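Local coordinates for YjbQ family protein (PDB 1VPH) that is of unknown function but adopts the YjbQ (UPF0047) fold as a trimer and binds a metal ion, modelled as potassium, near a subunit interface, at residues W89-I94 with H99-A104; L30-D35 with N65-G70; V112-V115 with L120-G123. All blocks are in the same frame, centred on the assembly; numbering follows the deposited sequence.

Interaction 1 (W89-I94 with H99-A104). With K (potassium ion), chain K.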
loop_
_atom_site.group_PDB
_atom_site.type_symbol
_atom_site.label_atom_id
_atom_site.label_comp_id
_atom_site.label_asym_id
_atom_site.label_seq_id
_atom_site.Cartn_x
_atom_site.Cartn_y
_atom_site.Cartn_z
ATOM N N TRP C 89 -12.616 -6.463 21.264
ATOM C CA TRP C 89 -11.334 -5.798 21.133
ATOM C C TRP C 89 -11.139 -4.792 22.265
ATOM O O TRP C 89 -12.115 -4.196 22.767
ATOM C CB TRP C 89 -11.238 -5.062 19.816
ATOM C CG TRP C 89 -11.240 -5.952 18.606
ATOM C CD1 TRP C 89 -12.217 -6.022 17.665
ATOM C CD2 TRP C 89 -10.251 -6.914 18.235
ATOM N NE1 TRP C 89 -11.877 -6.920 16.688
ATOM C CE2 TRP C 89 -10.672 -7.486 17.005
ATOM C CE3 TRP C 89 -9.040 -7.337 18.805
ATOM C CZ2 TRP C 89 -9.932 -8.477 16.325
ATOM C CZ3 TRP C 89 -8.283 -8.334 18.095
ATOM C CH2 TRP C 89 -8.745 -8.861 16.872
ATOM N N LYS C 90 -9.877 -4.598 22.666
ATOM C CA LYS C 90 -9.545 -3.673 23.754
ATOM C C LYS C 90 -9.914 -2.222 23.472
ATOM O O LYS C 90 -10.327 -1.515 24.383
ATOM C CB LYS C 90 -8.045 -3.777 24.091
ATOM C CG LYS C 90 -7.693 -4.990 24.950
ATOM N N HIS C 91 -9.800 -1.786 22.215
ATOM C CA HIS C 91 -10.241 -0.471 21.828
ATOM C C HIS C 91 -11.727 -0.235 22.029
ATOM O O HIS C 91 -12.169 0.929 22.128
ATOM C CB HIS C 91 -9.913 -0.188 20.364
ATOM C CG HIS C 91 -10.205 1.221 19.920
ATOM N ND1 HIS C 91 -9.525 2.317 20.415
ATOM C CD2 HIS C 91 -11.064 1.702 18.978
ATOM C CE1 HIS C 91 -9.980 3.414 19.833
ATOM N NE2 HIS C 91 -10.897 3.075 18.938
ATOM N N ASN C 92 -12.519 -1.300 22.051
ATOM C CA ASN C 92 -13.970 -1.143 22.170
ATOM C C ASN C 92 -14.427 -0.731 23.523
ATOM O O ASN C 92 -15.600 -0.406 23.726
ATOM C CB ASN C 92 -14.652 -2.416 21.721
ATOM C CG ASN C 92 -14.683 -2.504 20.227
ATOM O OD1 ASN C 92 -14.288 -1.551 19.550
ATOM N ND2 ASN C 92 -15.130 -3.637 19.698
ATOM N N LEU C 93 -13.513 -0.754 24.476
ATOM C CA LEU C 93 -13.775 -0.154 25.760
ATOM C C LEU C 93 -14.042 1.351 25.630
ATOM O O LEU C 93 -14.797 1.922 26.436
ATOM C CB LEU C 93 -12.571 -0.417 26.688
ATOM C CG LEU C 93 -12.354 -1.887 27.048
ATOM C CD1 LEU C 93 -11.001 -2.095 27.730
ATOM C CD2 LEU C 93 -13.477 -2.389 27.927
ATOM N N ILE C 94 -13.423 1.959 24.628
ATOM C CA ILE C 94 -13.426 3.410 24.402
ATOM C C ILE C 94 -14.404 3.799 23.331
ATOM O O ILE C 94 -15.122 4.776 23.440
ATOM C CB ILE C 94 -12.020 3.816 23.912
ATOM C CG1 ILE C 94 -10.988 3.335 24.908
ATOM C CG2 ILE C 94 -11.926 5.310 23.693
ATOM C CD1 ILE C 94 -9.651 3.910 24.720
ATOM N N HIS C 99 -12.867 -2.865 15.000
ATOM C CA HIS C 99 -12.821 -3.607 13.747
ATOM C C HIS C 99 -12.480 -2.686 12.578
ATOM O O HIS C 99 -11.742 -3.083 11.661
ATOM C CB HIS C 99 -14.170 -4.281 13.496
ATOM C CG HIS C 99 -15.235 -3.313 13.054
ATOM N ND1 HIS C 99 -15.965 -2.559 13.940
ATOM C CD2 HIS C 99 -15.607 -2.902 11.813
ATOM C CE1 HIS C 99 -16.795 -1.778 13.270
ATOM N NE2 HIS C 99 -16.596 -1.964 11.974
ATOM N N ALA C 100 -13.040 -1.472 12.590
ATOM C CA ALA C 100 -12.860 -0.521 11.500
ATOM C C ALA C 100 -11.425 -0.041 11.418
ATOM O O ALA C 100 -10.847 0.055 10.340
ATOM C CB ALA C 100 -13.822 0.675 11.691
ATOM N N HIS C 101 -10.842 0.229 12.575
ATOM C CA HIS C 101 -9.432 0.599 12.644
ATOM C C HIS C 101 -8.511 -0.542 12.146
ATOM O O HIS C 101 -7.539 -0.306 11.441
ATOM C CB HIS C 101 -9.027 0.885 14.086
ATOM C CG HIS C 101 -9.638 2.132 14.660
ATOM N ND1 HIS C 101 -9.175 3.384 14.332
ATOM C CD2 HIS C 101 -10.638 2.313 15.549
ATOM C CE1 HIS C 101 -9.856 4.288 15.007
ATOM N NE2 HIS C 101 -10.771 3.665 15.737
ATOM N N LEU C 102 -8.836 -1.783 12.506
ATOM C CA LEU C 102 -8.070 -2.942 12.039
ATOM C C LEU C 102 -8.109 -3.098 10.532
ATOM O O LEU C 102 -7.094 -3.270 9.921
ATOM C CB LEU C 102 -8.579 -4.198 12.738
ATOM C CG LEU C 102 -8.386 -4.295 14.259
ATOM C CD1 LEU C 102 -8.976 -5.610 14.805
ATOM C CD2 LEU C 102 -6.966 -4.202 14.655
ATOM N N GLY C 103 -9.297 -3.009 9.945
ATOM C CA GLY C 103 -9.450 -3.093 8.490
ATOM C C GLY C 103 -8.671 -2.025 7.775
ATOM O O GLY C 103 -7.991 -2.281 6.792
ATOM N N ALA C 104 -8.786 -0.799 8.253
ATOM C CA ALA C 104 -8.117 0.330 7.612
ATOM C C ALA C 104 -6.596 0.179 7.730
ATOM O O ALA C 104 -5.848 0.456 6.798
ATOM C CB ALA C 104 -8.543 1.614 8.232
HETATM K K K K . -12.140 4.381 17.329
HETATM O O HOH W 1 -15.270 -3.653 16.749
HETATM O O HOH W 2 -10.916 5.748 18.222
#
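His91 and His101 meet at a metal modelled as potassium, each lending NE2: His91 NE2 lies 2.4 Å and His101 NE2 2.2 Å from the ion. The imidazoles stand nearly perpendicular, planes 86° apart, and the shared ion explains why two nitrogens come close without a hydrogen bond. Asp95 and Asn97, from the turn between the segments, and water 2 complete the site. The reach of His91 comes from its first torsion, which sets CG trans to the backbone N (chi1 -174°). Imidazole suits both positions because its second nitrogen can be anchored: His91 ND1 bonds to Glu68 of the second subunit and His101 ND1 to Asn65 of that subunit, fixing the ring rotations. Farther out, Leu102 lays CD1 over one face of the Trp89 indole, 3.6 Å from the centroid of the six-membered ring, a CH-pi contact between broad and branched apolar groups. Water 1 bridges Asn92 ND2 and His99 N. With alanine in place of Trp89, Leu102 CD1 would probably lose its aromatic cover, and the carbonyl of Thr83, which accepts from the indole NE1, its donor. The 3-10 segment 90-93 sits in the loop after helix 69-83, packed against the start of helix 98-107, with the second subunit alongside.

Interaction 2 (L30-D35 with N65-G70)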
loop_
_atom_site.group_PDB
_atom_site.type_symbol
_atom_site.label_atom_id
_atom_site.label_comp_id
_atom_site.label_asym_id
_atom_site.label_seq_id
_atom_site.Cartn_x
_atom_site.Cartn_y
_atom_site.Cartn_z
ATOM N N LEU C 30 -18.682 0.278 0.068
ATOM C CA LEU C 30 -17.667 0.631 -0.936
ATOM C C LEU C 30 -18.279 1.690 -1.812
ATOM O O LEU C 30 -19.411 1.516 -2.272
ATOM C CB LEU C 30 -17.348 -0.581 -1.808
ATOM C CG LEU C 30 -16.451 -1.678 -1.284
ATOM C CD1 LEU C 30 -16.372 -2.779 -2.349
ATOM C CD2 LEU C 30 -15.077 -1.157 -0.959
ATOM N N VAL C 31 -17.556 2.782 -2.040
ATOM C CA VAL C 31 -18.059 3.856 -2.915
ATOM C C VAL C 31 -17.080 4.073 -4.043
ATOM O O VAL C 31 -15.910 4.374 -3.797
ATOM C CB VAL C 31 -18.281 5.145 -2.109
ATOM C CG1 VAL C 31 -18.769 6.236 -3.023
ATOM C CG2 VAL C 31 -19.340 4.841 -0.991
ATOM N N ASP C 32 -17.553 3.870 -5.282
ATOM C CA ASP C 32 -16.698 4.007 -6.480
ATOM C C ASP C 32 -16.406 5.484 -6.756
ATOM O O ASP C 32 -17.340 6.275 -6.904
ATOM C CB ASP C 32 -17.382 3.380 -7.722
ATOM C CG ASP C 32 -16.414 3.078 -8.830
ATOM O OD1 ASP C 32 -15.535 3.953 -9.115
ATOM O OD2 ASP C 32 -16.502 1.944 -9.410
ATOM N N ILE C 33 -15.135 5.856 -6.786
ATOM C CA ILE C 33 -14.709 7.231 -7.003
ATOM C C ILE C 33 -13.850 7.371 -8.231
ATOM O O ILE C 33 -13.254 8.424 -8.476
ATOM C CB ILE C 33 -14.003 7.814 -5.771
ATOM C CG1 ILE C 33 -12.715 7.032 -5.456
ATOM C CG2 ILE C 33 -14.958 7.814 -4.631
ATOM C CD1 ILE C 33 -11.817 7.739 -4.429
ATOM N N THR C 34 -13.808 6.314 -9.036
ATOM C CA THR C 34 -12.915 6.261 -10.194
ATOM C C THR C 34 -13.077 7.455 -11.151
ATOM O O THR C 34 -12.085 8.099 -11.513
ATOM C CB THR C 34 -13.073 4.936 -11.045
ATOM O OG1 THR C 34 -13.105 3.781 -10.197
ATOM C CG2 THR C 34 -11.932 4.838 -12.032
ATOM N N ASP C 35 -14.320 7.763 -11.525
ATOM C CA ASP C 35 -14.581 8.837 -12.506
ATOM C C ASP C 35 -14.189 10.200 -11.956
ATOM O O ASP C 35 -13.646 10.990 -12.729
ATOM C CB ASP C 35 -16.012 8.794 -13.073
ATOM C CG ASP C 35 -16.262 7.575 -14.008
ATOM O OD1 ASP C 35 -15.298 6.851 -14.415
ATOM O OD2 ASP C 35 -17.442 7.357 -14.374
ATOM N N ASN C 65 -10.307 -2.279 -7.230
ATOM C CA ASN C 65 -10.694 -3.574 -7.772
ATOM C C ASN C 65 -11.867 -3.420 -8.711
ATOM O O ASN C 65 -12.162 -2.310 -9.128
ATOM C CB ASN C 65 -10.917 -4.608 -6.689
ATOM C CG ASN C 65 -10.361 -5.903 -7.093
ATOM O OD1 ASN C 65 -11.085 -6.724 -7.673
ATOM N ND2 ASN C 65 -9.009 -6.068 -6.930
ATOM N N GLU C 66 -12.490 -4.536 -9.080
ATOM C CA GLU C 66 -13.497 -4.527 -10.097
ATOM C C GLU C 66 -14.855 -4.141 -9.576
ATOM O O GLU C 66 -15.322 -4.691 -8.567
ATOM C CB GLU C 66 -13.610 -5.906 -10.753
ATOM C CG GLU C 66 -14.527 -5.874 -11.957
ATOM C CD GLU C 66 -14.563 -7.176 -12.728
ATOM O OE1 GLU C 66 -13.640 -8.027 -12.600
ATOM O OE2 GLU C 66 -15.549 -7.323 -13.488
ATOM N N HIS C 67 -15.513 -3.225 -10.299
ATOM C CA HIS C 67 -16.846 -2.809 -9.927
ATOM C C HIS C 67 -17.840 -3.835 -10.422
ATOM O O HIS C 67 -18.318 -3.718 -11.543
ATOM C CB HIS C 67 -17.199 -1.459 -10.532
ATOM C CG HIS C 67 -18.421 -0.855 -9.939
ATOM N ND1 HIS C 67 -18.413 0.383 -9.331
ATOM C CD2 HIS C 67 -19.705 -1.306 -9.879
ATOM C CE1 HIS C 67 -19.648 0.678 -8.942
ATOM N NE2 HIS C 67 -20.441 -0.339 -9.235
ATOM N N GLU C 68 -18.125 -4.831 -9.595
ATOM C CA GLU C 68 -19.179 -5.788 -9.860
ATOM C C GLU C 68 -19.885 -5.974 -8.518
ATOM O O GLU C 68 -19.263 -6.112 -7.476
ATOM C CB GLU C 68 -18.625 -7.091 -10.438
ATOM C CG GLU C 68 -19.715 -8.050 -10.843
ATOM C CD GLU C 68 -20.253 -8.920 -9.677
ATOM O OE1 GLU C 68 -19.443 -9.429 -8.869
ATOM O OE2 GLU C 68 -21.496 -9.151 -9.618
ATOM N N ARG C 69 -21.197 -5.905 -8.534
ATOM C CA ARG C 69 -21.947 -5.757 -7.295
ATOM C C ARG C 69 -21.767 -6.961 -6.369
ATOM O O ARG C 69 -21.629 -6.787 -5.151
ATOM C CB ARG C 69 -23.452 -5.489 -7.638
ATOM C CG ARG C 69 -24.345 -5.527 -6.434
ATOM C CD ARG C 69 -25.780 -5.116 -6.755
ATOM N NE ARG C 69 -26.706 -5.786 -5.854
ATOM N N GLY C 70 -21.710 -8.161 -6.941
ATOM C CA GLY C 70 -21.415 -9.375 -6.158
ATOM C C GLY C 70 -20.061 -9.316 -5.460
ATOM O O GLY C 70 -19.955 -9.546 -4.239
#
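A histidine-carboxylate hydrogen bond joins Asp32, at the end of strand 29-32, to His67, in the turn that leads from strand 60-65 into helix 69-83. Within this chain these are the two outer strands of a three-stranded antiparallel sheet, and the side chains meet across strand 127-132, which runs between them, with Asp32 against Phe129.

The polar contact across the segments is very short: His67 ND1 donates to Asp32 OD2 at 2.5 Å, with an N-H...O angle of 164°. The oxygen comes to the edge of the imidazole, near its plane, and carboxylate and ring are only 28° from coplanar. In His67 the CG atom lies opposite the backbone N (chi1 -167°), which carries the ring across to Asp32. Aspartate and histidine suit the pair: a short carboxylate can accept on both oxygens, and a nearby negative charge would probably favour a protonated imidazole. Asn127 ND2 gives OD2 a second donor.

The bonds within each segment shape the turns. His67 is the centre of an inverse gamma turn. Glu68 is the N-cap of helix 69-83, its OE2 accepting weakly from Gly70 N, while OE1 takes Leu71 N and also reaches His91 of the third subunit. Asn65 OD1 receives Glu66 N from above its carbonyl plane and is shared with His101 of that same subunit.

On the other side, Asp32 begins an Asx turn into helix 34-44. Asp32 OD1 is gripped by two donors of one residue, the backbone Thr34 N at 2.9 Å and the hydroxyl Thr34 OG1 at 2.7 Å, the latter on the syn side of the carboxylate.

Interaction 3 (V112-V115 with L120-G123)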
loop_
_atom_site.group_PDB
_atom_site.type_symbol
_atom_site.label_atom_id
_atom_site.label_comp_id
_atom_site.label_asym_id
_atom_site.label_seq_id
_atom_site.Cartn_x
_atom_site.Cartn_y
_atom_site.Cartn_z
ATOM N N VAL C 112 -1.609 4.511 -4.974
ATOM C CA VAL C 112 -0.814 5.359 -5.902
ATOM C C VAL C 112 -0.928 4.747 -7.301
ATOM O O VAL C 112 -0.738 3.516 -7.471
ATOM C CB VAL C 112 0.622 5.466 -5.499
ATOM C CG1 VAL C 112 1.406 6.333 -6.481
ATOM C CG2 VAL C 112 0.713 6.013 -4.090
ATOM N N PHE C 113 -1.332 5.564 -8.267
ATOM C CA PHE C 113 -1.484 5.120 -9.657
ATOM C C PHE C 113 -0.485 5.890 -10.555
ATOM O O PHE C 113 -0.143 7.039 -10.256
ATOM C CB PHE C 113 -2.894 5.379 -10.194
ATOM C CG PHE C 113 -3.928 4.399 -9.734
ATOM C CD1 PHE C 113 -4.365 4.418 -8.444
ATOM C CD2 PHE C 113 -4.454 3.464 -10.625
ATOM C CE1 PHE C 113 -5.287 3.505 -8.007
ATOM C CE2 PHE C 113 -5.386 2.551 -10.206
ATOM C CZ PHE C 113 -5.817 2.580 -8.890
ATOM N N PRO C 114 -0.039 5.252 -11.658
ATOM C CA PRO C 114 0.709 6.024 -12.615
ATOM C C PRO C 114 -0.239 6.917 -13.403
ATOM O O PRO C 114 -1.411 6.595 -13.549
ATOM C CB PRO C 114 1.322 4.979 -13.568
ATOM C CG PRO C 114 1.051 3.658 -12.948
ATOM C CD PRO C 114 -0.186 3.870 -12.116
ATOM N N VAL C 115 0.304 8.033 -13.860
ATOM C CA VAL C 115 -0.347 8.933 -14.795
ATOM C C VAL C 115 0.583 9.032 -15.990
ATOM O O VAL C 115 1.751 9.336 -15.842
ATOM C CB VAL C 115 -0.618 10.315 -14.157
ATOM C CG1 VAL C 115 -1.149 11.325 -15.221
ATOM C CG2 VAL C 115 -1.585 10.180 -13.022
ATOM N N LEU C 120 -4.839 8.335 -16.315
ATOM C CA LEU C 120 -4.631 7.436 -15.197
ATOM C C LEU C 120 -4.339 6.082 -15.827
ATOM O O LEU C 120 -5.075 5.640 -16.717
ATOM C CB LEU C 120 -5.899 7.334 -14.333
ATOM C CG LEU C 120 -5.965 7.003 -12.867
ATOM C CD1 LEU C 120 -5.013 7.834 -12.006
ATOM C CD2 LEU C 120 -7.462 7.118 -12.377
ATOM N N VAL C 121 -3.258 5.442 -15.401
ATOM C CA VAL C 121 -2.962 4.093 -15.853
ATOM C C VAL C 121 -3.686 3.149 -14.934
ATOM O O VAL C 121 -3.457 3.190 -13.730
ATOM C CB VAL C 121 -1.441 3.824 -15.832
ATOM C CG1 VAL C 121 -1.121 2.374 -16.140
ATOM C CG2 VAL C 121 -0.733 4.763 -16.854
ATOM N N ARG C 122 -4.580 2.344 -15.492
ATOM C CA ARG C 122 -5.280 1.347 -14.724
ATOM C C ARG C 122 -5.919 0.321 -15.610
ATOM O O ARG C 122 -6.197 0.564 -16.795
ATOM C CB ARG C 122 -6.332 2.003 -13.878
ATOM C CG ARG C 122 -7.440 2.604 -14.655
ATOM C CD ARG C 122 -8.331 3.357 -13.721
ATOM N NE ARG C 122 -9.403 3.903 -14.490
ATOM C CZ ARG C 122 -10.495 3.242 -14.840
ATOM N NH1 ARG C 122 -10.716 1.985 -14.455
ATOM N NH2 ARG C 122 -11.386 3.868 -15.595
ATOM N N GLY C 123 -6.200 -0.831 -15.040
ATOM C CA GLY C 123 -6.794 -1.885 -15.832
ATOM C C GLY C 123 -8.238 -1.580 -16.162
ATOM O O GLY C 123 -8.895 -0.734 -15.521
#
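An antiparallel hairpin, formed by strand 110-116 and the short strand 119-120, holds this contact at what is, within this chain, one border of the five-stranded sheet. Val115 and Leu120 form its non-hydrogen-bonded pair, and beyond it Val121 N donates to Pro114 O at 2.9 Å and almost straight, 175° at the hydrogen. Proline has no N-H to offer, so Pro114 can join this ladder through its carbonyl alone.

The side chains sort onto two faces. With Val115 and Phe113 goes Leu120, whose CD1 reaches Phe113 CB at 3.7 Å and touches Val115 CG2 more loosely at 4.3 Å. That branch gets there because Leu120 CG is swung away from its own backbone N (chi1 -153°), and branched apolar residues fit here, since Val37 and Val41 of helix 34-44 and Ile128 pack around the same leucine. Pro114 and Val121 lie on the other face, crossing at about a right angle with CB of Pro114 and CB of Val121 3.8 Å apart. The compact pyrrolidine ring and the beta-branched valine make a low apolar patch, met by Phe54 and Thr143 of the third subunit.

The Phe113 ring turns its edge to the departing chain: Val121 O lies 3.3 Å from CD2 of Phe113, near the ring plane, and Arg122 CB approaches CE2 of that ring at 3.8 Å. Val121 O is buried with no hydrogen-bonding partner in the model, so the slightly positive ring edge probably offers it mild compensation. Only the root of Arg122 takes part; its extended chain leads the guanidinium off to the carbonyl of Gln126. After one bridge and one backbone bond the chain leaves the sheet: a short antiparallel beta hairpin whose second strand soon gives way to loop.

Along the chain the contacts overlap nowhere: interaction 2 closes before interaction 1 opens, and interaction 3 follows, all inside the region that defines the UPF0047 family. Interactions 2 and 3 are neighbours, their centres about 16 Å apart, and touch where Thr34 CG2 packs 3.5 Å from Arg122 CZ, linking the start of helix 34-44 to the exit of the hairpin. Interaction 1 stands apart, its centre about 25 Å from that of interaction 2 and about 32 Å from that of interaction 3, on the opposite side of the chain's centre from the latter. Yet the trimer brings interactions 1 and 2 together: Asn65 and Glu68 of segment 65-70 in one subunit bond to the metal-binding histidines of another, consistent with a site that depends on assembly.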